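Local atomic coordinates of response regulator (Pseudomonas putida, PDB entry 3HDV), a protein that probably works as a two-component response regulator, its receiver domain taking up a phosphoryl group from a partner kinase to switch a signalling output. Residues 12-17 / 57-62. Numbering follows the deposited sequence.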
loop_
_atom_site.group_PDB
_atom_site.type_symbol
_atom_site.label_atom_id
_atom_site.label_comp_id
_atom_site.label_asym_id
_atom_site.label_seq_id
_atom_site.Cartn_x
_atom_site.Cartn_y
_atom_site.Cartn_z
ATOM N N VAL B 12 -6.815 -6.439 6.545
ATOM C CA VAL B 12 -6.026 -5.237 6.868
ATOM C C VAL B 12 -6.979 -4.108 7.254
ATOM O O VAL B 12 -7.788 -3.681 6.442
ATOM C CB VAL B 12 -5.215 -4.783 5.644
ATOM C CG1 VAL B 12 -4.475 -3.431 5.953
ATOM C CG2 VAL B 12 -4.181 -5.891 5.239
ATOM N N VAL B 13 -6.852 -3.591 8.465
ATOM C CA VAL B 13 -7.775 -2.565 8.924
ATOM C C VAL B 13 -7.016 -1.233 9.056
ATOM O O VAL B 13 -6.064 -1.140 9.819
ATOM C CB VAL B 13 -8.366 -2.956 10.308
ATOM C CG1 VAL B 13 -9.355 -1.904 10.856
ATOM C CG2 VAL B 13 -8.912 -4.399 10.260
ATOM N N ASP B 14 -7.487 -0.219 8.334
ATOM C CA ASP B 14 -6.902 1.116 8.405
ATOM C C ASP B 14 -7.868 2.119 7.816
ATOM O O ASP B 14 -8.482 1.860 6.764
ATOM C CB ASP B 14 -5.590 1.096 7.591
ATOM C CG ASP B 14 -4.743 2.337 7.806
ATOM O OD1 ASP B 14 -5.219 3.331 8.426
ATOM O OD2 ASP B 14 -3.595 2.273 7.348
ATOM N N ASP B 15 -8.004 3.296 8.434
ATOM C CA ASP B 15 -8.876 4.292 7.819
ATOM C C ASP B 15 -8.155 5.067 6.713
ATOM O O ASP B 15 -8.753 5.801 5.949
ATOM C CB ASP B 15 -9.579 5.166 8.881
ATOM C CG ASP B 15 -8.608 6.017 9.710
ATOM O OD1 ASP B 15 -7.404 5.785 9.643
ATOM O OD2 ASP B 15 -9.055 6.941 10.443
ATOM N N ASN B 16 -6.841 4.884 6.619
ATOM C CA ASN B 16 -6.065 5.440 5.500
ATOM C C ASN B 16 -6.104 4.477 4.313
ATOM O O ASN B 16 -5.396 3.452 4.337
ATOM C CB ASN B 16 -4.652 5.731 6.021
ATOM C CG ASN B 16 -3.692 6.258 4.981
ATOM O OD1 ASN B 16 -3.882 6.207 3.746
ATOM N ND2 ASN B 16 -2.592 6.773 5.508
ATOM N N ALA B 17 -6.904 4.819 3.281
ATOM C CA ALA B 17 -7.138 3.962 2.119
ATOM C C ALA B 17 -5.847 3.668 1.322
ATOM O O ALA B 17 -5.663 2.564 0.790
ATOM C CB ALA B 17 -8.212 4.580 1.162
ATOM N N ILE B 57 -4.405 -7.403 10.595
ATOM C CA ILE B 57 -3.439 -6.328 10.812
ATOM C C ILE B 57 -4.211 -5.032 11.010
ATOM O O ILE B 57 -5.034 -4.686 10.181
ATOM C CB ILE B 57 -2.463 -6.152 9.616
ATOM C CG1 ILE B 57 -1.659 -7.456 9.441
ATOM C CG2 ILE B 57 -1.515 -4.892 9.854
ATOM C CD1 ILE B 57 -0.936 -7.510 8.150
ATOM N N THR B 58 -3.945 -4.333 12.105
ATOM C CA THR B 58 -4.632 -3.090 12.380
ATOM C C THR B 58 -3.750 -1.933 12.854
ATOM O O THR B 58 -2.741 -2.134 13.531
ATOM C CB THR B 58 -5.819 -3.295 13.388
ATOM O OG1 THR B 58 -6.613 -2.103 13.428
ATOM C CG2 THR B 58 -5.306 -3.564 14.794
ATOM N N ASP B 59 -4.130 -0.717 12.456
ATOM C CA ASP B 59 -3.607 0.530 13.094
ATOM C C ASP B 59 -4.374 0.717 14.414
ATOM O O ASP B 59 -5.444 0.092 14.633
ATOM C CB ASP B 59 -3.765 1.743 12.141
ATOM C CG ASP B 59 -2.805 2.919 12.475
ATOM O OD1 ASP B 59 -2.261 3.028 13.609
ATOM O OD2 ASP B 59 -2.618 3.767 11.609
ATOM N N LEU B 60 -3.813 1.525 15.314
ATOM C CA LEU B 60 -4.438 1.916 16.553
ATOM C C LEU B 60 -5.159 3.255 16.366
ATOM O O LEU B 60 -6.202 3.495 16.938
ATOM C CB LEU B 60 -3.359 2.042 17.632
ATOM C CG LEU B 60 -2.775 0.695 18.118
ATOM C CD1 LEU B 60 -1.870 1.035 19.285
ATOM C CD2 LEU B 60 -3.851 -0.369 18.539
ATOM N N ARG B 61 -4.574 4.097 15.527
ATOM C CA ARG B 61 -5.007 5.456 15.266
ATOM C C ARG B 61 -6.093 5.486 14.158
ATOM O O ARG B 61 -5.799 5.570 12.967
ATOM C CB ARG B 61 -3.736 6.178 14.838
ATOM C CG ARG B 61 -3.430 7.496 15.504
ATOM C CD ARG B 61 -3.191 7.554 17.017
ATOM N NE ARG B 61 -4.243 7.010 17.887
ATOM C CZ ARG B 61 -3.968 6.144 18.850
ATOM N NH1 ARG B 61 -2.696 5.740 19.032
ATOM N NH2 ARG B 61 -4.921 5.676 19.610
HETATM N N MSE B 62 -7.344 5.370 14.545
HETATM C CA MSE B 62 -8.424 5.333 13.568
HETATM C C MSE B 62 -9.627 6.057 14.096
HETATM O O MSE B 62 -9.848 6.075 15.291
HETATM C CB MSE B 62 -8.812 3.899 13.210
HETATM C CG MSE B 62 -7.650 3.083 12.587
HETATM SE SE MSE B 62 -8.296 1.279 11.996
HETATM C CE MSE B 62 -8.981 0.609 13.734
HETATM O O HOH W 1 -3.961 5.164 9.853
HETATM O O HOH W 2 -1.517 2.960 8.889
HETATM O O HOH W 3 -5.504 6.755 10.780
#
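V13 bridges T58 in parallel register: V13 N donates to I57 O (2.7 Å, N-H...O 170°), and D59 N returns a longer bond to V13 O (3.3 Å), closing the ladder where both strands end. On the face V13 shares with T58, V13 CG1, anti to the backbone N (chi1 180°), meets M62 SE at 3.5 Å; M62, a selenomethionine bent at chi3, crosses the valine at about a right angle, with L70 of helix 67-75 also against V13. Across the loops the carboxylates of D14 and D59 are turned 80° to each other, and water 1 lies 2.6 Å from both D14 OD1 and D59 OD2. Water 2 sits within hydrogen-bonding distance of D14 OD2 and D59 OD2, while D14 OD2 also accepts from N19. D59 OD1 accepts from R61 N, which makes an Asx turn, and also from L60 N (2.8 Å, bent) and G89 N. D15 OD2 accepts from Q63 N. An alanine at D59 would probably leave L60 N, R61 N and G89 N without this acceptor and waters 1 and 2 without one anchor. D59, the predicted phosphorylation site, is unmodified; the clustered D14, D15 and D59 carboxylates, with the R61 carbonyl nearby, resemble the acidic pocket where receiver domains of the CheY family bind magnesium.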